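Local coordinates for beta-galactosidase (PDB 3OG2), which probably hydrolyses terminal non-reducing beta-D-galactose residues of beta-D-galactosides, as a glycoside hydrolase of family 35, at residues E470-N475 / Y556-P561; L660-V665 / S873-G878; D145-T150 / K193-Y198. One frame throughout, in Å; residues are numbered along the deposited sequence.

Interaction 1. Residues E470-N475 / Y556-P561; sequences EIFTWN and YNYWVP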
loop_
_atom_site.group_PDB
_atom_site.type_symbol
_atom_site.label_atom_id
_atom_site.label_comp_id
_atom_site.label_asym_id
_atom_site.label_seq_id
_atom_site.Cartn_x
_atom_site.Cartn_y
_atom_site.Cartn_z
ATOM N N GLU A 470 -28.729 3.007 -6.404
ATOM C CA GLU A 470 -27.883 2.492 -5.346
ATOM C C GLU A 470 -27.939 3.373 -4.121
ATOM O O GLU A 470 -28.177 4.579 -4.193
ATOM C CB GLU A 470 -26.453 2.359 -5.925
ATOM C CG GLU A 470 -26.471 1.231 -6.991
ATOM C CD GLU A 470 -25.103 0.862 -7.503
ATOM O OE1 GLU A 470 -24.537 1.632 -8.339
ATOM O OE2 GLU A 470 -24.614 -0.212 -7.052
ATOM N N ILE A 471 -27.757 2.747 -2.975
ATOM C CA ILE A 471 -27.804 3.453 -1.707
ATOM C C ILE A 471 -26.402 3.898 -1.340
ATOM O O ILE A 471 -25.468 3.087 -1.346
ATOM C CB ILE A 471 -28.343 2.510 -0.626
ATOM C CG1 ILE A 471 -29.812 2.197 -0.857
ATOM C CG2 ILE A 471 -28.178 3.092 0.785
ATOM C CD1 ILE A 471 -30.178 0.815 -1.137
ATOM N N PHE A 472 -26.243 5.170 -1.068
ATOM C CA PHE A 472 -24.985 5.712 -0.534
ATOM C C PHE A 472 -24.989 5.594 0.992
ATOM O O PHE A 472 -24.078 5.033 1.595
ATOM C CB PHE A 472 -24.783 7.167 -1.017
ATOM C CG PHE A 472 -23.592 7.766 -0.300
ATOM C CD1 PHE A 472 -22.294 7.344 -0.630
ATOM C CD2 PHE A 472 -23.755 8.726 0.682
ATOM C CE1 PHE A 472 -21.206 7.892 0.030
ATOM C CE2 PHE A 472 -22.652 9.267 1.344
ATOM C CZ PHE A 472 -21.368 8.868 1.009
ATOM N N THR A 473 -26.024 6.115 1.643
ATOM C CA THR A 473 -26.140 6.006 3.095
ATOM C C THR A 473 -27.570 6.256 3.495
ATOM O O THR A 473 -28.393 6.744 2.668
ATOM C CB THR A 473 -25.191 6.991 3.818
ATOM O OG1 THR A 473 -25.037 6.569 5.179
ATOM C CG2 THR A 473 -25.740 8.423 3.834
ATOM N N TRP A 474 -27.876 5.964 4.746
ATOM C CA TRP A 474 -29.153 6.446 5.305
ATOM C C TRP A 474 -28.929 6.527 6.808
ATOM O O TRP A 474 -28.051 5.825 7.324
ATOM C CB TRP A 474 -30.340 5.543 4.963
ATOM C CG TRP A 474 -30.228 4.173 5.556
ATOM C CD1 TRP A 474 -29.675 3.081 4.941
ATOM C CD2 TRP A 474 -30.652 3.742 6.850
ATOM N NE1 TRP A 474 -29.725 1.994 5.778
ATOM C CE2 TRP A 474 -30.315 2.369 6.953
ATOM C CE3 TRP A 474 -31.266 4.413 7.923
ATOM C CZ2 TRP A 474 -30.602 1.665 8.107
ATOM C CZ3 TRP A 474 -31.554 3.697 9.087
ATOM C CH2 TRP A 474 -31.207 2.320 9.150
ATOM N N ASN A 475 -29.703 7.376 7.494
ATOM C CA ASN A 475 -29.665 7.363 8.939
ATOM C C ASN A 475 -30.972 7.939 9.459
ATOM O O ASN A 475 -31.652 8.723 8.808
ATOM C CB ASN A 475 -28.454 8.176 9.493
ATOM C CG ASN A 475 -28.029 7.562 10.818
ATOM O OD1 ASN A 475 -28.795 6.814 11.519
ATOM N ND2 ASN A 475 -26.801 7.729 11.201
ATOM N N TYR A 556 -19.964 11.235 -5.075
ATOM C CA TYR A 556 -18.533 11.176 -4.770
ATOM C C TYR A 556 -18.139 12.242 -3.750
ATOM O O TYR A 556 -17.134 12.067 -3.063
ATOM C CB TYR A 556 -17.761 11.508 -6.036
ATOM C CG TYR A 556 -17.584 10.392 -7.044
ATOM C CD1 TYR A 556 -17.857 9.054 -6.799
ATOM C CD2 TYR A 556 -17.065 10.760 -8.309
ATOM C CE1 TYR A 556 -17.642 8.089 -7.802
ATOM C CE2 TYR A 556 -16.820 9.799 -9.289
ATOM C CZ TYR A 556 -17.118 8.464 -9.030
ATOM O OH TYR A 556 -16.872 7.515 -9.993
ATOM N N ASN A 557 -18.891 13.337 -3.660
ATOM C CA ASN A 557 -18.522 14.405 -2.727
ATOM C C ASN A 557 -19.264 14.369 -1.407
ATOM O O ASN A 557 -19.154 15.312 -0.627
ATOM C CB ASN A 557 -18.799 15.786 -3.411
ATOM C CG ASN A 557 -17.939 15.912 -4.665
ATOM O OD1 ASN A 557 -16.715 15.812 -4.714
ATOM N ND2 ASN A 557 -18.672 16.176 -5.743
ATOM N N TYR A 558 -19.993 13.305 -1.126
ATOM C CA TYR A 558 -20.657 13.151 0.171
ATOM C C TYR A 558 -19.795 12.314 1.130
ATOM O O TYR A 558 -18.978 11.477 0.689
ATOM C CB TYR A 558 -22.017 12.403 -0.000
ATOM C CG TYR A 558 -23.151 13.260 -0.513
ATOM C CD1 TYR A 558 -23.110 13.829 -1.812
ATOM C CD2 TYR A 558 -24.300 13.505 0.228
ATOM C CE1 TYR A 558 -24.178 14.602 -2.272
ATOM C CE2 TYR A 558 -25.374 14.286 -0.225
ATOM C CZ TYR A 558 -25.280 14.820 -1.488
ATOM O OH TYR A 558 -26.334 15.615 -1.959
ATOM N N TRP A 559 -20.019 12.542 2.426
ATOM C CA TRP A 559 -19.197 11.957 3.463
ATOM C C TRP A 559 -20.099 11.585 4.610
ATOM O O TRP A 559 -21.127 12.245 4.835
ATOM C CB TRP A 559 -18.147 12.989 3.959
ATOM C CG TRP A 559 -17.273 13.495 2.859
ATOM C CD1 TRP A 559 -17.511 14.621 2.115
ATOM C CD2 TRP A 559 -16.065 12.938 2.358
ATOM N NE1 TRP A 559 -16.501 14.803 1.178
ATOM C CE2 TRP A 559 -15.609 13.764 1.307
ATOM C CE3 TRP A 559 -15.319 11.780 2.697
ATOM C CZ2 TRP A 559 -14.439 13.519 0.578
ATOM C CZ3 TRP A 559 -14.163 11.558 1.960
ATOM C CH2 TRP A 559 -13.722 12.385 0.935
ATOM N N VAL A 560 -19.702 10.557 5.369
ATOM C CA VAL A 560 -20.515 10.134 6.500
ATOM C C VAL A 560 -19.639 9.916 7.721
ATOM O O VAL A 560 -19.432 8.781 8.202
ATOM C CB VAL A 560 -21.313 8.857 6.177
ATOM C CG1 VAL A 560 -22.394 8.635 7.229
ATOM C CG2 VAL A 560 -21.952 8.896 4.786
ATOM N N PRO A 561 -19.104 10.991 8.297
ATOM C CA PRO A 561 -18.318 10.846 9.540
ATOM C C PRO A 561 -19.233 10.400 10.677
ATOM O O PRO A 561 -20.402 10.767 10.762
ATOM C CB PRO A 561 -17.796 12.307 9.768
ATOM C CG PRO A 561 -18.923 13.127 9.175
ATOM C CD PRO A 561 -19.264 12.391 7.888
#

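Interaction 2. Residues L660-V665 / S873-G878; sequences LKWYKV and SSPLDG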
loop_
_atom_site.group_PDB
_atom_site.type_symbol
_atom_site.label_atom_id
_atom_site.label_comp_id
_atom_site.label_asym_id
_atom_site.label_seq_id
_atom_site.Cartn_x
_atom_site.Cartn_y
_atom_site.Cartn_z
ATOM N N LEU A 660 20.944 25.653 -5.333
ATOM C CA LEU A 660 21.511 25.380 -4.002
ATOM C C LEU A 660 23.024 25.423 -4.033
ATOM O O LEU A 660 23.630 25.385 -5.091
ATOM C CB LEU A 660 21.043 24.019 -3.425
ATOM C CG LEU A 660 19.516 23.874 -3.276
ATOM C CD1 LEU A 660 19.197 22.458 -2.820
ATOM C CD2 LEU A 660 18.897 24.912 -2.344
ATOM N N LYS A 661 23.631 25.482 -2.882
ATOM C CA LYS A 661 25.108 25.439 -2.810
ATOM C C LYS A 661 25.519 23.978 -2.648
ATOM O O LYS A 661 25.461 23.396 -1.544
ATOM C CB LYS A 661 25.589 26.304 -1.654
ATOM C CG LYS A 661 27.078 26.406 -1.604
ATOM C CD LYS A 661 27.569 27.416 -0.569
ATOM C CE LYS A 661 29.089 27.478 -0.653
ATOM N NZ LYS A 661 29.718 27.996 0.579
ATOM N N TRP A 662 25.865 23.341 -3.738
ATOM C CA TRP A 662 26.196 21.919 -3.769
ATOM C C TRP A 662 27.667 21.680 -3.390
ATOM O O TRP A 662 28.546 22.394 -3.844
ATOM C CB TRP A 662 25.980 21.310 -5.157
ATOM C CG TRP A 662 24.506 21.156 -5.452
ATOM C CD1 TRP A 662 23.734 22.007 -6.186
ATOM C CD2 TRP A 662 23.637 20.104 -5.019
ATOM N NE1 TRP A 662 22.432 21.551 -6.243
ATOM C CE2 TRP A 662 22.334 20.369 -5.528
ATOM C CE3 TRP A 662 23.847 18.960 -4.236
ATOM C CZ2 TRP A 662 21.253 19.521 -5.284
ATOM C CZ3 TRP A 662 22.787 18.111 -3.989
ATOM C CH2 TRP A 662 21.509 18.377 -4.499
ATOM N N TYR A 663 27.873 20.643 -2.588
ATOM C CA TYR A 663 29.190 20.190 -2.199
ATOM C C TYR A 663 29.375 18.791 -2.756
ATOM O O TYR A 663 28.431 18.024 -2.770
ATOM C CB TYR A 663 29.322 20.147 -0.670
ATOM C CG TYR A 663 29.396 21.541 -0.076
ATOM C CD1 TYR A 663 28.277 22.317 0.226
ATOM C CD2 TYR A 663 30.645 22.100 0.195
ATOM C CE1 TYR A 663 28.438 23.592 0.776
ATOM C CE2 TYR A 663 30.803 23.355 0.739
ATOM C CZ TYR A 663 29.683 24.086 1.025
ATOM O OH TYR A 663 29.896 25.340 1.553
ATOM N N LYS A 664 30.606 18.458 -3.131
ATOM C CA LYS A 664 30.885 17.152 -3.731
ATOM C C LYS A 664 31.981 16.412 -2.992
ATOM O O LYS A 664 32.945 17.045 -2.539
ATOM C CB LYS A 664 31.308 17.403 -5.182
ATOM C CG LYS A 664 31.743 16.163 -5.964
ATOM C CD LYS A 664 32.343 16.568 -7.304
ATOM C CE LYS A 664 32.746 15.364 -8.126
ATOM N NZ LYS A 664 33.937 15.585 -8.989
ATOM N N VAL A 665 31.863 15.085 -2.958
ATOM C CA VAL A 665 32.955 14.252 -2.451
ATOM C C VAL A 665 33.104 13.048 -3.383
ATOM O O VAL A 665 32.105 12.489 -3.836
ATOM C CB VAL A 665 32.748 13.887 -0.974
ATOM C CG1 VAL A 665 31.534 13.003 -0.738
ATOM C CG2 VAL A 665 33.994 13.167 -0.423
ATOM N N SER A 873 30.890 21.594 -8.383
ATOM C CA SER A 873 30.556 20.579 -7.400
ATOM C C SER A 873 29.077 20.269 -7.447
ATOM O O SER A 873 28.521 19.827 -6.464
ATOM C CB SER A 873 30.966 21.052 -6.001
ATOM O OG SER A 873 30.407 22.345 -5.792
ATOM N N SER A 874 28.405 20.495 -8.550
ATOM C CA SER A 874 26.979 20.193 -8.664
ATOM C C SER A 874 26.681 18.905 -9.410
ATOM O O SER A 874 27.369 18.598 -10.410
ATOM C CB SER A 874 26.367 21.355 -9.502
ATOM O OG SER A 874 25.018 20.949 -9.742
ATOM N N PRO A 875 25.661 18.175 -9.008
ATOM C CA PRO A 875 25.289 16.943 -9.742
ATOM C C PRO A 875 24.819 17.276 -11.158
ATOM O O PRO A 875 24.862 16.398 -12.035
ATOM C CB PRO A 875 24.148 16.357 -8.916
ATOM C CG PRO A 875 23.583 17.558 -8.184
ATOM C CD PRO A 875 24.785 18.429 -7.866
ATOM N N LEU A 876 24.399 18.518 -11.407
ATOM C CA LEU A 876 23.996 18.904 -12.752
ATOM C C LEU A 876 25.181 18.959 -13.712
ATOM O O LEU A 876 24.968 18.875 -14.946
ATOM C CB LEU A 876 23.333 20.281 -12.753
ATOM C CG LEU A 876 21.897 20.371 -12.202
ATOM C CD1 LEU A 876 20.942 19.437 -12.921
ATOM C CD2 LEU A 876 21.801 20.110 -10.717
ATOM N N ASP A 877 26.381 19.081 -13.175
ATOM C CA ASP A 877 27.584 19.060 -14.020
ATOM C C ASP A 877 28.214 17.665 -14.018
ATOM O O ASP A 877 28.841 17.257 -14.985
ATOM C CB ASP A 877 28.603 20.114 -13.599
ATOM C CG ASP A 877 28.056 21.509 -13.879
ATOM O OD1 ASP A 877 27.540 21.745 -14.990
ATOM O OD2 ASP A 877 28.140 22.351 -12.976
ATOM N N GLY A 878 28.089 16.928 -12.929
ATOM C CA GLY A 878 28.521 15.544 -12.854
ATOM C C GLY A 878 30.029 15.372 -13.019
ATOM O O GLY A 878 30.820 16.166 -12.606
#

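Interaction 3. Residues D145-T150 / K193-Y198; sequences DYLHAT and KPYMQY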
loop_
_atom_site.group_PDB
_atom_site.type_symbol
_atom_site.label_atom_id
_atom_site.label_comp_id
_atom_site.label_asym_id
_atom_site.label_seq_id
_atom_site.Cartn_x
_atom_site.Cartn_y
_atom_site.Cartn_z
ATOM N N ASP A 145 16.598 -25.363 12.070
ATOM C CA ASP A 145 17.414 -24.140 12.060
ATOM C C ASP A 145 16.609 -22.944 11.552
ATOM O O ASP A 145 16.726 -21.845 12.095
ATOM C CB ASP A 145 18.698 -24.315 11.247
ATOM C CG ASP A 145 18.493 -24.974 9.884
ATOM O OD1 ASP A 145 17.374 -25.389 9.523
ATOM O OD2 ASP A 145 19.469 -25.080 9.105
ATOM N N TYR A 146 15.709 -23.147 10.599
ATOM C CA TYR A 146 14.776 -22.110 10.149
ATOM C C TYR A 146 13.811 -21.784 11.281
ATOM O O TYR A 146 13.618 -20.613 11.663
ATOM C CB TYR A 146 14.003 -22.523 8.860
ATOM C CG TYR A 146 12.879 -21.493 8.651
ATOM C CD1 TYR A 146 13.211 -20.193 8.237
ATOM C CD2 TYR A 146 11.544 -21.801 8.919
ATOM C CE1 TYR A 146 12.213 -19.246 8.052
ATOM C CE2 TYR A 146 10.562 -20.862 8.764
ATOM C CZ TYR A 146 10.902 -19.580 8.331
ATOM O OH TYR A 146 9.896 -18.648 8.201
ATOM N N LEU A 147 13.133 -22.801 11.840
ATOM C CA LEU A 147 12.101 -22.533 12.855
ATOM C C LEU A 147 12.679 -21.732 14.005
ATOM O O LEU A 147 12.140 -20.717 14.458
ATOM C CB LEU A 147 11.537 -23.835 13.476
ATOM C CG LEU A 147 10.635 -24.635 12.524
ATOM C CD1 LEU A 147 10.062 -25.796 13.306
ATOM C CD2 LEU A 147 9.508 -23.786 11.930
ATOM N N HIS A 148 13.847 -22.206 14.492
ATOM C CA HIS A 148 14.365 -21.546 15.678
ATOM C C HIS A 148 14.943 -20.183 15.314
ATOM O O HIS A 148 14.945 -19.279 16.162
ATOM C CB HIS A 148 15.337 -22.502 16.374
ATOM C CG HIS A 148 14.630 -23.736 16.861
ATOM N ND1 HIS A 148 13.364 -23.787 17.398
ATOM C CD2 HIS A 148 15.135 -24.991 16.873
ATOM C CE1 HIS A 148 13.085 -25.052 17.720
ATOM N NE2 HIS A 148 14.132 -25.759 17.406
ATOM N N ALA A 149 15.340 -19.942 14.054
ATOM C CA ALA A 149 15.740 -18.596 13.618
ATOM C C ALA A 149 14.577 -17.604 13.705
ATOM O O ALA A 149 14.845 -16.411 13.841
ATOM C CB ALA A 149 16.281 -18.619 12.197
ATOM N N THR A 150 13.323 -18.080 13.646
ATOM C CA THR A 150 12.151 -17.177 13.690
ATOM C C THR A 150 11.654 -16.903 15.105
ATOM O O THR A 150 10.805 -16.018 15.316
ATOM C CB THR A 150 10.961 -17.738 12.894
ATOM O OG1 THR A 150 10.399 -18.877 13.565
ATOM C CG2 THR A 150 11.303 -18.093 11.462
ATOM N N LYS A 193 1.777 -29.939 7.927
ATOM C CA LYS A 193 0.951 -29.566 9.077
ATOM C C LYS A 193 1.754 -29.347 10.370
ATOM O O LYS A 193 1.396 -28.405 11.094
ATOM C CB LYS A 193 -0.180 -30.551 9.222
ATOM C CG LYS A 193 -1.105 -30.554 7.992
ATOM C CD LYS A 193 -2.315 -31.402 8.189
ATOM C CE LYS A 193 -3.238 -31.387 6.973
ATOM N NZ LYS A 193 -4.461 -32.240 7.166
ATOM N N PRO A 194 2.792 -30.103 10.675
ATOM C CA PRO A 194 3.615 -29.748 11.810
ATOM C C PRO A 194 4.207 -28.355 11.669
ATOM O O PRO A 194 4.257 -27.606 12.670
ATOM C CB PRO A 194 4.733 -30.838 11.814
ATOM C CG PRO A 194 3.984 -32.034 11.247
ATOM C CD PRO A 194 3.205 -31.421 10.097
ATOM N N TYR A 195 4.651 -27.962 10.483
ATOM C CA TYR A 195 5.163 -26.604 10.271
ATOM C C TYR A 195 4.090 -25.573 10.559
ATOM O O TYR A 195 4.270 -24.613 11.333
ATOM C CB TYR A 195 5.711 -26.462 8.840
ATOM C CG TYR A 195 5.986 -25.012 8.521
ATOM C CD1 TYR A 195 7.019 -24.351 9.152
ATOM C CD2 TYR A 195 5.200 -24.307 7.601
ATOM C CE1 TYR A 195 7.265 -23.008 8.865
ATOM C CE2 TYR A 195 5.433 -22.984 7.324
ATOM C CZ TYR A 195 6.472 -22.337 7.968
ATOM O OH TYR A 195 6.754 -21.004 7.702
ATOM N N MET A 196 2.915 -25.800 9.970
ATOM C CA MET A 196 1.818 -24.831 10.151
ATOM C C MET A 196 1.449 -24.671 11.606
ATOM O O MET A 196 1.182 -23.579 12.101
ATOM C CB MET A 196 0.600 -25.270 9.326
ATOM C CG MET A 196 0.826 -25.319 7.828
ATOM S SD MET A 196 -0.347 -26.450 6.994
ATOM C CE MET A 196 -1.726 -25.356 6.989
ATOM N N GLN A 197 1.373 -25.829 12.323
ATOM C CA GLN A 197 1.020 -25.734 13.738
ATOM C C GLN A 197 2.118 -25.074 14.557
ATOM O O GLN A 197 1.790 -24.416 15.543
ATOM C CB GLN A 197 0.727 -27.150 14.290
ATOM C CG GLN A 197 0.122 -27.032 15.688
ATOM C CD GLN A 197 -1.216 -26.325 15.664
ATOM O OE1 GLN A 197 -2.107 -26.543 14.839
ATOM N NE2 GLN A 197 -1.351 -25.424 16.635
ATOM N N TYR A 198 3.403 -25.295 14.217
ATOM C CA TYR A 198 4.466 -24.592 14.966
ATOM C C TYR A 198 4.239 -23.082 14.839
ATOM O O TYR A 198 4.403 -22.356 15.843
ATOM C CB TYR A 198 5.814 -24.961 14.388
ATOM C CG TYR A 198 6.982 -24.437 15.193
ATOM C CD1 TYR A 198 7.497 -23.150 14.940
ATOM C CD2 TYR A 198 7.576 -25.197 16.201
ATOM C CE1 TYR A 198 8.549 -22.656 15.676
ATOM C CE2 TYR A 198 8.641 -24.711 16.937
ATOM C CZ TYR A 198 9.133 -23.431 16.679
ATOM O OH TYR A 198 10.213 -22.970 17.389
HETATM O O HOH W 1 7.662 -19.217 9.603
#

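Interaction 1. Residues E470-N475 / Y556-P561
Y558 is the first residue of 556-561 to meet the other segment, and it meets the ring of F472. The two side chains lie askew. Y558 CB is 3.5 Å from F472 CE2, so the touching part of the tyrosine is its root. Y558 CG lies anti to its own carbonyl carbon (chi1 -79°); the ring continues past F472, and its OH is hydrogen-bonded to R537. The backbone takes part too: Y558 O is 3.6 Å from F472 CZ. That oxygen is satisfied by K363 NZ. W559 turns its side chain away, and only its backbone N comes near, 4.2 Å from F472 CZ. V560 points toward 470-475. Its CG2 meets F472 CE2 tip to tip at 3.5 Å. The same methyl is 3.9 Å from T473 CB, while V560 CG1 is 3.9 Å from T473 OG1. V560 is thus shared between two consecutive residues. F472 CG is anti to its backbone N (chi1 172°), and CE2 and CZ of that ring meet Y558 and V560. F472 and T473 both point toward 556-561, and both bond through the backbone to V484. With the helix-like backbone angles of F472, this is consistent with a classic beta bulge. The contact is apolar packing between strand 470-476 and the short strand 558-559 with the residue that follows it. The two strands do not pair; the CA atoms of T473 and V560 are still 7.8 Å apart. Strand 470-476 is the outermost strand of a five-stranded sheet, next to strand 481-487. Strand 558-559 is the outermost strand of a separate eight-stranded sheet, next to 583-585. Helix 357-370 touches both segments: L364 packs on F472 and Q367 on V560. Its K363 also makes a cation-pi contact with W559.

Interaction 2. Residues L660-V665 / S873-G878
W662 and the loop residues S873-P875 form a buried contact of a loop against the edge of a sheet. The segment 660-665 leads into strand 663-666, the outermost strand of a five-stranded antiparallel sheet. The segment 873-878 lies in the loop before strand 883-894, the neighbour of that edge strand. P875 lies over one face of the indole. Its CD is 3.7 Å from the centroid of the five-membered ring of W662, 20° off the normal, which is a CH-pi contact. The proline and indole side chains cross at about a right angle. W662 NE1 is bonded elsewhere, to L657 O. The S873 hydroxyl, OG, donates to the backbone carbonyl W662 O at 2.7 Å. The donor stands above the carbonyl plane, 40° out of it. S873 OG sits between its own backbone N and carbonyl carbon (chi1 52°), and it is also bonded to G865 N. S873 CB packs on K664 CB at 3.8 Å. S873 O lies 3.2 Å from W662 CB; it is buried by the contact and has no partner in the model. The loop is tied up from within. S874 OG accepts from L876 N at 3.0 Å, while S874 O accepts from the N atoms of D877 and G878. Y887 of strand 883-894 touches W662, K664 and P875, and I956 and V958 of strand 953-962 reach the indole. S874 OG with L876 N forms an ST turn, here set beside the edge strand of an all-beta domain, consistent with the galactose-binding-like beta-sandwich fold; the name implies no sugar site here.

Interaction 3. Residues D145-T150 / K193-Y198
L147 packs on Y198 and Y195 between two neighbouring outer helices of the TIM barrel. Helix 144-163 precedes barrel strand 172-177, and helix 193-205 follows it. The two short segments run nearly parallel, at 10°, with their axes 12.0 Å apart. The helices meet through side chains. L147 CD1 lies over the centre of the Y198 ring, 3.8 Å from its centroid and 9° off the normal, a CH-pi contact. The other methyl meets a second ring at its edge: L147 CD2 lies in the Y195 ring plane, 3.8 Å from Y195 CD1. Further out, Y146 CE2 meets Y195 CE1 at 3.9 Å. The two hydroxyls of this pair share a water, which is 2.7 Å from Y146 OH and donates to Y195 OH at 2.8 Å. Y195 OH is also bonded to E178. The other polar edge lies at H148, which is exposed. D151 binds both residues there, with OD1 on Y198 OH and OD2 on H148 ND1. The H148 and Y198 side chains cross at about a right angle. Y198 OH lies at the edge of the imidazole, near its plane; H148 ND1 donates to it weakly at 3.3 Å, with an N-H...O angle of 128°.

Overall arrangement
The three interactions follow one another along the chain: 3, then 1, then 2. None touches another. Nearest atoms are about 35 Å apart for interactions 1 and 2, and about 37 Å for interaction 3 with either of the others. Interaction 3 joins helices of the TIM barrel, while interactions 1 and 2 pack parts of beta domains. Only interaction 3 comes near the galactose site. The side chain of Y195 is about 9 Å from that of N179, and that of Y146 about 10 Å from that of I119. Both N179 and I119 bind galactose in another structure of this protein. Interaction 1 meets the barrel through helix 357-370, which follows barrel strand 318-321. Interaction 2 lies far from the galactose site.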